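Local coordinates for protein putative gamma-glutamylcyclotransferase YkqA (Bacillus subtilis, PDB 2QIK) that is of unproven function but probably acts as a gamma-glutamylcyclotransferase, an acyltransferase-class enzyme that releases the gamma-glutamyl group as a cyclic product, at residues L160-R166 with L180-T186; I128-Y133 with Y226-F232; S3-Y8 with K92-F98. The contacts are given in a common frame with arbitrary orientation. Where two conformers were deposited one is given. Residue numbers count along the deposited sequence, not the author numbering.

Contact 1 of 3, residues L160-R166 with L180-T186; sequences LKGYTTR and LEDGGTT
D182 is the polar hub: its OD1 takes a salt bridge from R166 (NE 2.9 Å, NH2 3.0 Å), and its OD2 accepts from T164 OG1 at 2.7 Å. G184 N donates to D182 OD2 at 3.1 Å, closing an Asx turn. These bonds sit at the glycine-rich break between two antiparallel ladders, where the chain passes from strand 154-161 into 164-171 and from 174-180 into 185-193, with a register shift of two. At one end L160 and T186 form a hydrogen-bonded pair (L160 N to T186 O 2.9 Å, T186 N to L160 O 3.1 Å), followed by the non-hydrogen-bonded pair K161–T185. At the other end T164 pairs with L180 (T164 N to L180 O 3.0 Å, L180 N to T164 O 2.9 Å). Between them G162 N reaches G184 O at 2.8 Å and G183 N reaches G162 O at 3.0 Å. At the positive phi of G162 (103°) and G183 (93°) a CB would jam against the preceding carbonyl O; on G184 it would clash with T164 OG1. E181 centres an inverse gamma turn and lays CG over the Y163 ring face, 4.1 Å from its centroid. Both side chains end on strand 25-34 of the N-terminal half: Y163 OH bonds to E29, the E181 carboxylate to the backbone of E29 and Q30. T186 CG2 packs on L160 CB (4.1 Å), and T186 OG1 lies 2.7 Å from T165 OG1.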
loop_
_atom_site.group_PDB
_atom_site.type_symbol
_atom_site.label_atom_id
_atom_site.label_comp_id
_atom_site.label_asym_id
_atom_site.label_seq_id
_atom_site.Cartn_x
_atom_site.Cartn_y
_atom_site.Cartn_z
ATOM N N LEU A 160 10.137 -3.720 -7.107
ATOM C CA LEU A 160 8.746 -4.057 -6.788
ATOM C C LEU A 160 8.040 -4.485 -8.061
ATOM O O LEU A 160 7.745 -3.665 -8.933
ATOM C CB LEU A 160 8.027 -2.868 -6.128
ATOM C CG LEU A 160 6.552 -3.127 -5.804
ATOM C CD1 LEU A 160 6.264 -4.319 -4.885
ATOM C CD2 LEU A 160 5.970 -1.908 -5.143
ATOM N N LYS A 161 7.688 -5.759 -8.132
ATOM C CA LYS A 161 6.975 -6.332 -9.269
ATOM C C LYS A 161 5.490 -6.016 -9.142
ATOM O O LYS A 161 4.947 -6.126 -8.041
ATOM C CB LYS A 161 7.105 -7.862 -9.166
ATOM C CG LYS A 161 8.595 -8.311 -9.179
ATOM C CD LYS A 161 8.846 -9.551 -9.992
ATOM C CE LYS A 161 10.334 -9.747 -10.401
ATOM N NZ LYS A 161 11.032 -8.473 -10.848
ATOM N N GLY A 162 4.842 -5.644 -10.214
ATOM C CA GLY A 162 3.426 -5.487 -10.299
ATOM C C GLY A 162 2.868 -4.086 -10.267
ATOM O O GLY A 162 1.662 -3.880 -10.362
ATOM N N TYR A 163 3.751 -3.120 -10.065
ATOM C CA TYR A 163 3.395 -1.704 -9.883
ATOM C C TYR A 163 4.187 -0.838 -10.825
ATOM O O TYR A 163 5.338 -1.179 -11.141
ATOM C CB TYR A 163 3.717 -1.268 -8.455
ATOM C CG TYR A 163 2.916 -1.953 -7.367
ATOM C CD1 TYR A 163 3.201 -3.246 -6.955
ATOM C CD2 TYR A 163 1.949 -1.286 -6.689
ATOM C CE1 TYR A 163 2.516 -3.861 -5.964
ATOM C CE2 TYR A 163 1.260 -1.854 -5.646
ATOM C CZ TYR A 163 1.493 -3.131 -5.298
ATOM O OH TYR A 163 0.806 -3.749 -4.267
ATOM N N THR A 164 3.618 0.269 -11.224
ATOM C CA THR A 164 4.268 1.358 -11.937
ATOM C C THR A 164 4.222 2.619 -11.174
ATOM O O THR A 164 3.219 2.974 -10.599
ATOM C CB THR A 164 3.559 1.603 -13.283
ATOM O OG1 THR A 164 3.460 0.367 -14.020
ATOM C CG2 THR A 164 4.317 2.605 -14.141
ATOM N N THR A 165 5.343 3.336 -11.168
ATOM C CA THR A 165 5.370 4.676 -10.557
ATOM C C THR A 165 4.681 5.664 -11.504
ATOM O O THR A 165 5.050 5.813 -12.673
ATOM C CB THR A 165 6.794 5.122 -10.239
ATOM O OG1 THR A 165 7.387 4.219 -9.322
ATOM C CG2 THR A 165 6.840 6.501 -9.616
ATOM N N ARG A 166 3.635 6.301 -10.987
ATOM C CA ARG A 166 2.804 7.194 -11.783
ATOM C C ARG A 166 2.429 8.418 -10.993
ATOM O O ARG A 166 2.470 8.405 -9.780
ATOM C CB ARG A 166 1.547 6.451 -12.196
ATOM C CG ARG A 166 1.768 5.333 -13.130
ATOM C CD ARG A 166 0.497 4.890 -13.798
ATOM N NE ARG A 166 0.685 3.700 -14.627
ATOM C CZ ARG A 166 1.158 3.756 -15.883
ATOM N NH1 ARG A 166 1.405 4.915 -16.465
ATOM N NH2 ARG A 166 1.340 2.655 -16.546
ATOM N N LEU A 180 0.846 2.580 -8.994
ATOM C CA LEU A 180 -0.404 1.958 -9.433
ATOM C C LEU A 180 -0.184 0.491 -9.622
ATOM O O LEU A 180 0.790 0.091 -10.271
ATOM C CB LEU A 180 -0.858 2.547 -10.731
ATOM C CG LEU A 180 -2.301 2.293 -11.185
ATOM C CD1 LEU A 180 -3.260 2.957 -10.237
ATOM C CD2 LEU A 180 -2.531 2.802 -12.607
ATOM N N GLU A 181 -1.059 -0.358 -9.055
ATOM C CA GLU A 181 -0.913 -1.823 -9.169
ATOM C C GLU A 181 -1.527 -2.250 -10.500
ATOM O O GLU A 181 -2.641 -2.741 -10.574
ATOM C CB GLU A 181 -1.612 -2.496 -8.006
ATOM C CG GLU A 181 -1.270 -3.957 -7.881
ATOM C CD GLU A 181 -2.080 -4.695 -6.868
ATOM O OE1 GLU A 181 -2.940 -4.105 -6.201
ATOM O OE2 GLU A 181 -1.805 -5.899 -6.672
ATOM N N ASP A 182 -0.757 -2.052 -11.574
ATOM C CA ASP A 182 -1.218 -2.218 -12.940
ATOM C C ASP A 182 -0.456 -3.253 -13.730
ATOM O O ASP A 182 -0.630 -3.362 -14.958
ATOM C CB ASP A 182 -1.227 -0.872 -13.675
ATOM C CG ASP A 182 0.141 -0.261 -13.869
ATOM O OD1 ASP A 182 0.169 0.902 -14.444
ATOM O OD2 ASP A 182 1.178 -0.924 -13.521
ATOM N N GLY A 183 0.425 -3.997 -13.056
ATOM C CA GLY A 183 1.179 -5.101 -13.664
ATOM C C GLY A 183 2.522 -4.671 -14.191
ATOM O O GLY A 183 3.180 -5.476 -14.849
ATOM N N GLY A 184 2.922 -3.422 -14.024
ATOM C CA GLY A 184 4.226 -2.940 -14.453
ATOM C C GLY A 184 5.291 -3.428 -13.448
ATOM O O GLY A 184 5.103 -4.348 -12.638
ATOM N N THR A 185 6.455 -2.823 -13.525
ATOM C CA THR A 185 7.552 -3.059 -12.552
ATOM C C THR A 185 8.164 -1.735 -12.230
ATOM O O THR A 185 8.216 -0.850 -13.080
ATOM C CB THR A 185 8.615 -4.048 -13.138
ATOM O OG1 THR A 185 9.438 -4.488 -12.073
ATOM C CG2 THR A 185 9.659 -3.354 -14.007
ATOM N N THR A 186 8.568 -1.553 -10.997
ATOM C CA THR A 186 9.196 -0.342 -10.584
ATOM C C THR A 186 10.319 -0.540 -9.583
ATOM O O THR A 186 10.582 -1.687 -9.189
ATOM C CB THR A 186 8.103 0.614 -10.111
ATOM O OG1 THR A 186 8.630 1.961 -10.162
ATOM C CG2 THR A 186 7.580 0.317 -8.705
HETATM O O HOH W 1 6.202 -0.743 -15.763
HETATM O O HOH W 2 7.619 2.531 -12.796
#

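Contact 2 of 3, residues I128-Y133 with Y226-F232; sequences IYYFAY and YKDCLTF
Strands 128-132 and 229-232 run in the same general direction, their axes 4.5 Å apart at closest and crossing at -38°, so their backbones meet at one bridge, Y130 with L230. L230 N donates to Y129 O (2.8 Å), and L230 O accepts from F131 N (2.8 Å). Beyond this the strands splay, and side chains span the gap: T231 OG1 (chi1 t) donates to F131 O at 2.9 Å, and Y133 OH (chi1 p) to F232 O at 2.7 Å. On one face L230 fills the hollow between I128 and Y130; its CD2 meets I128 CG2 at 4.1 Å and its CG meets Y130 CD1 at 4.3 Å. The Y130 CB points away, but its t rotamer brings the ring back over L230 and F232, with CE1 3.7 Å from F232 CE1, at the edge of the F232 ring. On the other face F131 (t) presents its ring edge to T231 OG1, CD2 4.0 Å away, and C229 SG sits 4.0 Å from Y129 CB. The chain turns a corner at D228 (phi/psi 61/42), which brings Y226 back so that its CE1 lies 3.7 Å from Y129 CE1, over a face of the Y129 ring; the two rings meet obliquely at 43°, centroids 5.1 Å apart. V155 of strand 154-161 touches both tyrosine side chains, and Y129 OH bonds to R192. Strand 128-132 thus links strand 185-193 to the hairpin 212-234, consistent with the closed barrel of the cyclotransferase fold. Buried apolar surfaces dominate, and hydroxyls supply the pairing that the diverging backbones cannot.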
loop_
_atom_site.group_PDB
_atom_site.type_symbol
_atom_site.label_atom_id
_atom_site.label_comp_id
_atom_site.label_asym_id
_atom_site.label_seq_id
_atom_site.Cartn_x
_atom_site.Cartn_y
_atom_site.Cartn_z
ATOM N N ILE A 128 10.941 -0.477 11.167
ATOM C CA ILE A 128 10.068 -0.429 10.038
ATOM C C ILE A 128 10.960 -0.503 8.762
ATOM O O ILE A 128 11.939 0.251 8.718
ATOM C CB ILE A 128 9.343 0.916 10.075
ATOM C CG1 ILE A 128 8.427 1.026 11.316
ATOM C CG2 ILE A 128 8.538 1.162 8.805
ATOM C CD1 ILE A 128 7.275 -0.009 11.378
ATOM N N TYR A 129 10.588 -1.320 7.765
ATOM C CA TYR A 129 11.244 -1.280 6.458
ATOM C C TYR A 129 10.297 -0.434 5.599
ATOM O O TYR A 129 9.173 -0.816 5.302
ATOM C CB TYR A 129 11.412 -2.700 5.945
ATOM C CG TYR A 129 12.529 -3.361 6.703
ATOM C CD1 TYR A 129 13.854 -3.088 6.369
ATOM C CD2 TYR A 129 12.291 -4.159 7.801
ATOM C CE1 TYR A 129 14.907 -3.638 7.088
ATOM C CE2 TYR A 129 13.323 -4.664 8.543
ATOM C CZ TYR A 129 14.605 -4.442 8.190
ATOM O OH TYR A 129 15.635 -4.967 8.942
ATOM N N TYR A 130 10.772 0.740 5.222
ATOM C CA TYR A 130 10.036 1.792 4.538
ATOM C C TYR A 130 10.515 1.904 3.093
ATOM O O TYR A 130 11.692 2.176 2.828
ATOM C CB TYR A 130 10.189 3.131 5.254
ATOM C CG TYR A 130 9.656 4.311 4.467
ATOM C CD1 TYR A 130 8.385 4.308 3.970
ATOM C CD2 TYR A 130 10.464 5.375 4.189
ATOM C CE1 TYR A 130 7.937 5.318 3.153
ATOM C CE2 TYR A 130 10.029 6.440 3.391
ATOM C CZ TYR A 130 8.748 6.380 2.869
ATOM O OH TYR A 130 8.319 7.376 2.029
ATOM N N PHE A 131 9.580 1.684 2.156
ATOM C CA PHE A 131 9.870 1.717 0.701
ATOM C C PHE A 131 9.447 3.066 0.099
ATOM O O PHE A 131 8.240 3.396 0.106
ATOM C CB PHE A 131 9.150 0.581 0.032
ATOM C CG PHE A 131 9.416 0.448 -1.419
ATOM C CD1 PHE A 131 10.627 -0.006 -1.934
ATOM C CD2 PHE A 131 8.438 0.755 -2.350
ATOM C CE1 PHE A 131 10.852 -0.102 -3.326
ATOM C CE2 PHE A 131 8.742 0.693 -3.729
ATOM C CZ PHE A 131 9.882 0.240 -4.170
ATOM N N ALA A 132 10.433 3.815 -0.353
ATOM C CA ALA A 132 10.209 5.099 -0.962
ATOM C C ALA A 132 10.455 5.003 -2.458
ATOM O O ALA A 132 11.498 4.489 -2.886
ATOM C CB ALA A 132 11.262 6.121 -0.368
ATOM N N TYR A 133 9.575 5.592 -3.243
ATOM C CA TYR A 133 9.623 5.524 -4.702
ATOM C C TYR A 133 9.623 6.897 -5.360
ATOM O O TYR A 133 9.680 6.986 -6.586
ATOM C CB TYR A 133 8.481 4.655 -5.225
ATOM C CG TYR A 133 7.111 5.147 -4.794
ATOM C CD1 TYR A 133 6.506 4.620 -3.696
ATOM C CD2 TYR A 133 6.494 6.192 -5.431
ATOM C CE1 TYR A 133 5.260 5.120 -3.227
ATOM C CE2 TYR A 133 5.299 6.671 -5.015
ATOM C CZ TYR A 133 4.679 6.165 -3.895
ATOM O OH TYR A 133 3.483 6.702 -3.559
ATOM N N TYR A 226 12.048 -8.815 1.499
ATOM C CA TYR A 226 11.541 -8.121 2.668
ATOM C C TYR A 226 10.005 -8.060 2.613
ATOM O O TYR A 226 9.425 -7.570 1.631
ATOM C CB TYR A 226 12.102 -6.671 2.716
ATOM C CG TYR A 226 13.593 -6.654 3.016
ATOM C CD1 TYR A 226 14.005 -6.497 4.339
ATOM C CD2 TYR A 226 14.518 -6.744 2.013
ATOM C CE1 TYR A 226 15.382 -6.428 4.672
ATOM C CE2 TYR A 226 15.865 -6.740 2.320
ATOM C CZ TYR A 226 16.248 -6.579 3.645
ATOM O OH TYR A 226 17.571 -6.539 4.002
ATOM N N LYS A 227 9.374 -8.498 3.676
ATOM C CA LYS A 227 7.879 -8.668 3.709
ATOM C C LYS A 227 7.214 -7.536 4.491
ATOM O O LYS A 227 7.715 -7.057 5.498
ATOM C CB LYS A 227 7.534 -9.944 4.463
ATOM C CG LYS A 227 8.056 -11.167 3.719
ATOM C CD LYS A 227 7.817 -12.428 4.427
ATOM C CE LYS A 227 8.407 -13.565 3.613
ATOM N NZ LYS A 227 8.101 -13.652 2.141
ATOM N N ASP A 228 6.057 -7.099 4.003
ATOM C CA ASP A 228 5.262 -6.120 4.746
ATOM C C ASP A 228 6.018 -4.833 4.938
ATOM O O ASP A 228 5.960 -4.229 5.992
ATOM C CB ASP A 228 4.703 -6.704 6.023
ATOM C CG ASP A 228 3.567 -7.632 5.784
ATOM O OD1 ASP A 228 3.305 -8.487 6.688
ATOM O OD2 ASP A 228 2.868 -7.613 4.760
ATOM N N CYS A 229 6.722 -4.380 3.887
ATOM C CA CYS A 229 7.383 -3.083 3.911
ATOM C C CYS A 229 6.299 -1.999 3.810
ATOM O O CYS A 229 5.326 -2.130 3.069
ATOM C CB CYS A 229 8.295 -2.931 2.733
ATOM S SG CYS A 229 9.603 -4.142 2.702
ATOM N N LEU A 230 6.439 -0.952 4.612
ATOM C CA LEU A 230 5.529 0.197 4.545
ATOM C C LEU A 230 5.824 1.046 3.340
ATOM O O LEU A 230 6.974 1.339 3.012
ATOM C CB LEU A 230 5.778 1.056 5.755
ATOM C CG LEU A 230 5.055 2.426 5.834
ATOM C CD1 LEU A 230 3.546 2.181 5.943
ATOM C CD2 LEU A 230 5.520 3.211 6.946
ATOM N N THR A 231 4.758 1.463 2.649
ATOM C CA THR A 231 4.822 2.512 1.651
ATOM C C THR A 231 3.569 3.358 1.762
ATOM O O THR A 231 2.772 3.133 2.662
ATOM C CB THR A 231 5.081 1.859 0.266
ATOM O OG1 THR A 231 5.509 2.883 -0.640
ATOM C CG2 THR A 231 3.886 1.214 -0.315
ATOM N N PHE A 232 3.438 4.374 0.905
ATOM C CA PHE A 232 2.275 5.223 0.929
ATOM C C PHE A 232 1.741 5.318 -0.466
ATOM O O PHE A 232 2.508 5.417 -1.439
ATOM C CB PHE A 232 2.613 6.625 1.485
ATOM C CG PHE A 232 2.987 6.612 2.912
ATOM C CD1 PHE A 232 4.294 6.416 3.285
ATOM C CD2 PHE A 232 2.025 6.726 3.904
ATOM C CE1 PHE A 232 4.645 6.340 4.604
ATOM C CE2 PHE A 232 2.361 6.675 5.228
ATOM C CZ PHE A 232 3.679 6.469 5.580
HETATM O O HOH W 3 8.302 -3.089 8.000
#

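Contact 3 of 3, residues S3-Y8 with K92-F98; sequences SLLFVY and KIALIYF
The two outermost strands of the antiparallel five-stranded sheet, 3-7 and 90-98, meet here and close it into a barrel, as expected of the gamma-glutamylcyclotransferase fold. They point the same general way but cross steeply, at -58° with axes 4.1 Å apart at closest, leaving a single backbone bridge between L5 and L95. L95 N donates to L4 O (2.9 Å) and L95 O accepts from F6 N (2.8 Å), the pattern of a parallel bridge. One step on, the gap is too wide for a direct bond, and a water fills it, donating to F6 O (2.8 Å) and accepting from Y97 N (2.9 Å). The outward-turned amides of S3, L5 and V7 pair with strand 55-63, those of K92 and A94 with strand 79-87. Y97 OH is satisfied by D72 outside the pair. Apolar contacts flank the bridge: L4 CB and F6 CB lie 3.9 and 4.0 Å from A94 CB, F6 CD1 is 3.6 Å from I96 CD1, and L5 CD1 lies 4.0 Å from L95 CB and 3.9 Å from the edge of the Y97 ring at CE2. Y8, assigned by similarity to the substrate site, takes a p rotamer that folds its ring across to strand 90-98, with CE2 3.7 Å from I96 CG1. Its hydroxyl is committed as a donor: Y8 OH to Y97 O, 2.7 Å.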
loop_
_atom_site.group_PDB
_atom_site.type_symbol
_atom_site.label_atom_id
_atom_site.label_comp_id
_atom_site.label_asym_id
_atom_site.label_seq_id
_atom_site.Cartn_x
_atom_site.Cartn_y
_atom_site.Cartn_z
ATOM N N SER A 3 -14.105 -18.125 -7.166
ATOM C CA SER A 3 -14.784 -16.939 -6.666
ATOM C C SER A 3 -13.720 -15.922 -6.241
ATOM O O SER A 3 -12.781 -16.284 -5.516
ATOM C CB SER A 3 -15.584 -17.277 -5.407
ATOM O OG SER A 3 -16.576 -18.270 -5.662
ATOM N N LEU A 4 -13.936 -14.652 -6.556
ATOM C CA LEU A 4 -13.147 -13.605 -5.955
ATOM C C LEU A 4 -13.479 -13.499 -4.486
ATOM O O LEU A 4 -14.638 -13.557 -4.087
ATOM C CB LEU A 4 -13.308 -12.280 -6.657
ATOM C CG LEU A 4 -12.873 -12.262 -8.091
ATOM C CD1 LEU A 4 -13.179 -10.854 -8.684
ATOM C CD2 LEU A 4 -11.392 -12.543 -8.245
ATOM N N LEU A 5 -12.441 -13.315 -3.683
ATOM C CA LEU A 5 -12.515 -13.264 -2.229
ATOM C C LEU A 5 -11.700 -12.074 -1.704
ATOM O O LEU A 5 -10.517 -11.961 -2.047
ATOM C CB LEU A 5 -11.951 -14.554 -1.645
ATOM C CG LEU A 5 -11.814 -14.563 -0.111
ATOM C CD1 LEU A 5 -13.121 -14.589 0.569
ATOM C CD2 LEU A 5 -10.977 -15.756 0.312
ATOM N N PHE A 6 -12.365 -11.203 -0.971
ATOM C CA PHE A 6 -11.703 -10.057 -0.332
ATOM C C PHE A 6 -11.420 -10.404 1.111
ATOM O O PHE A 6 -12.316 -10.777 1.863
ATOM C CB PHE A 6 -12.640 -8.825 -0.412
ATOM C CG PHE A 6 -12.136 -7.601 0.301
ATOM C CD1 PHE A 6 -12.542 -7.310 1.569
ATOM C CD2 PHE A 6 -11.259 -6.737 -0.304
ATOM C CE1 PHE A 6 -12.127 -6.140 2.227
ATOM C CE2 PHE A 6 -10.838 -5.602 0.345
ATOM C CZ PHE A 6 -11.293 -5.307 1.559
ATOM N N VAL A 7 -10.133 -10.299 1.488
ATOM C CA VAL A 7 -9.711 -10.595 2.837
ATOM C C VAL A 7 -9.091 -9.351 3.472
ATOM O O VAL A 7 -8.385 -8.592 2.846
ATOM C CB VAL A 7 -8.693 -11.778 2.993
ATOM C CG1 VAL A 7 -9.438 -13.104 2.632
ATOM C CG2 VAL A 7 -7.418 -11.526 2.133
ATOM N N TYR A 8 -9.373 -9.207 4.762
ATOM C CA TYR A 8 -9.029 -7.985 5.499
ATOM C C TYR A 8 -8.344 -8.238 6.846
ATOM O O TYR A 8 -7.892 -7.302 7.486
ATOM C CB TYR A 8 -10.302 -7.129 5.748
ATOM C CG TYR A 8 -11.381 -7.874 6.491
ATOM C CD1 TYR A 8 -11.326 -7.977 7.872
ATOM C CD2 TYR A 8 -12.405 -8.474 5.848
ATOM C CE1 TYR A 8 -12.250 -8.686 8.578
ATOM C CE2 TYR A 8 -13.346 -9.195 6.539
ATOM C CZ TYR A 8 -13.281 -9.300 7.908
ATOM O OH TYR A 8 -14.238 -9.983 8.655
ATOM N N LYS A 92 -14.625 -4.610 -8.577
ATOM C CA LYS A 92 -14.777 -6.068 -8.646
ATOM C C LYS A 92 -15.830 -6.495 -7.640
ATOM O O LYS A 92 -15.896 -5.934 -6.567
ATOM C CB LYS A 92 -13.431 -6.751 -8.269
ATOM C CG LYS A 92 -12.320 -6.422 -9.213
ATOM C CD LYS A 92 -11.149 -7.336 -9.019
ATOM C CE LYS A 92 -9.981 -7.007 -10.025
ATOM N NZ LYS A 92 -10.239 -7.395 -11.441
ATOM N N ILE A 93 -16.534 -7.578 -7.860
ATOM C CA ILE A 93 -17.436 -8.134 -6.853
ATOM C C ILE A 93 -16.700 -9.324 -6.206
ATOM O O ILE A 93 -16.202 -10.205 -6.864
ATOM C CB ILE A 93 -18.781 -8.562 -7.469
ATOM C CG1 ILE A 93 -19.520 -7.360 -8.043
ATOM C CG2 ILE A 93 -19.605 -9.277 -6.498
ATOM C CD1 ILE A 93 -20.762 -7.643 -8.789
ATOM N N ALA A 94 -16.683 -9.349 -4.879
ATOM C CA ALA A 94 -15.979 -10.393 -4.129
ATOM C C ALA A 94 -16.726 -10.800 -2.897
ATOM O O ALA A 94 -17.426 -10.020 -2.294
ATOM C CB ALA A 94 -14.567 -9.896 -3.781
ATOM N N LEU A 95 -16.485 -12.047 -2.463
ATOM C CA LEU A 95 -16.970 -12.534 -1.203
ATOM C C LEU A 95 -16.206 -11.881 -0.066
ATOM O O LEU A 95 -15.035 -11.540 -0.170
ATOM C CB LEU A 95 -16.664 -14.020 -1.117
ATOM C CG LEU A 95 -17.531 -14.891 -1.984
ATOM C CD1 LEU A 95 -16.967 -16.329 -2.059
ATOM C CD2 LEU A 95 -18.992 -14.929 -1.426
ATOM N N ILE A 96 -16.876 -11.795 1.071
ATOM C CA ILE A 96 -16.245 -11.277 2.312
ATOM C C ILE A 96 -16.901 -12.002 3.476
ATOM O O ILE A 96 -18.115 -12.213 3.455
ATOM C CB ILE A 96 -16.373 -9.763 2.432
ATOM C CG1 ILE A 96 -15.543 -9.214 3.590
ATOM C CG2 ILE A 96 -17.816 -9.327 2.513
ATOM C CD1 ILE A 96 -15.527 -7.654 3.634
ATOM N N TYR A 97 -16.108 -12.374 4.491
ATOM C CA TYR A 97 -16.589 -12.998 5.705
ATOM C C TYR A 97 -16.748 -11.956 6.777
ATOM O O TYR A 97 -15.931 -11.073 6.923
ATOM C CB TYR A 97 -15.607 -14.104 6.165
ATOM C CG TYR A 97 -15.662 -15.360 5.316
ATOM C CD1 TYR A 97 -16.400 -16.453 5.709
ATOM C CD2 TYR A 97 -15.001 -15.436 4.108
ATOM C CE1 TYR A 97 -16.466 -17.617 4.917
ATOM C CE2 TYR A 97 -15.067 -16.585 3.302
ATOM C CZ TYR A 97 -15.841 -17.651 3.708
ATOM O OH TYR A 97 -15.815 -18.743 2.893
ATOM N N PHE A 98 -17.751 -12.145 7.620
ATOM C CA PHE A 98 -18.007 -11.197 8.745
ATOM C C PHE A 98 -18.614 -11.922 9.903
ATOM O O PHE A 98 -19.320 -12.896 9.720
ATOM C CB PHE A 98 -18.934 -10.016 8.266
ATOM C CG PHE A 98 -20.309 -10.471 7.835
ATOM C CD1 PHE A 98 -21.388 -10.450 8.743
ATOM C CD2 PHE A 98 -20.576 -10.804 6.497
ATOM C CE1 PHE A 98 -22.674 -10.801 8.342
ATOM C CE2 PHE A 98 -21.848 -11.190 6.116
ATOM C CZ PHE A 98 -22.894 -11.184 7.028
HETATM O O HOH W 4 -13.228 -12.100 4.147
#

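How the contacts relate
Contacts 2 and 3 look like counterparts in the two halves of the chain: each has a single parallel-type bridge and a p-rotamer tyrosine whose hydroxyl bonds to a backbone carbonyl. Y133 appears to occupy the position of Y8, which belongs to the substrate site inferred by similarity; Y133 N binds a citrate, probably from the crystallisation liquor. The centres of contacts 2 and 3 lie about 25 Å apart, their nearest atoms about 11 Å. Contact 1 is nested within the loop closed by contact 2 and touches it: L160 CD2 is 4.1 Å from F131 CE2, and T165 CG2 4.2 Å from Y133 O. Contact 1 stays about 9 Å from contact 3 at the nearest atoms.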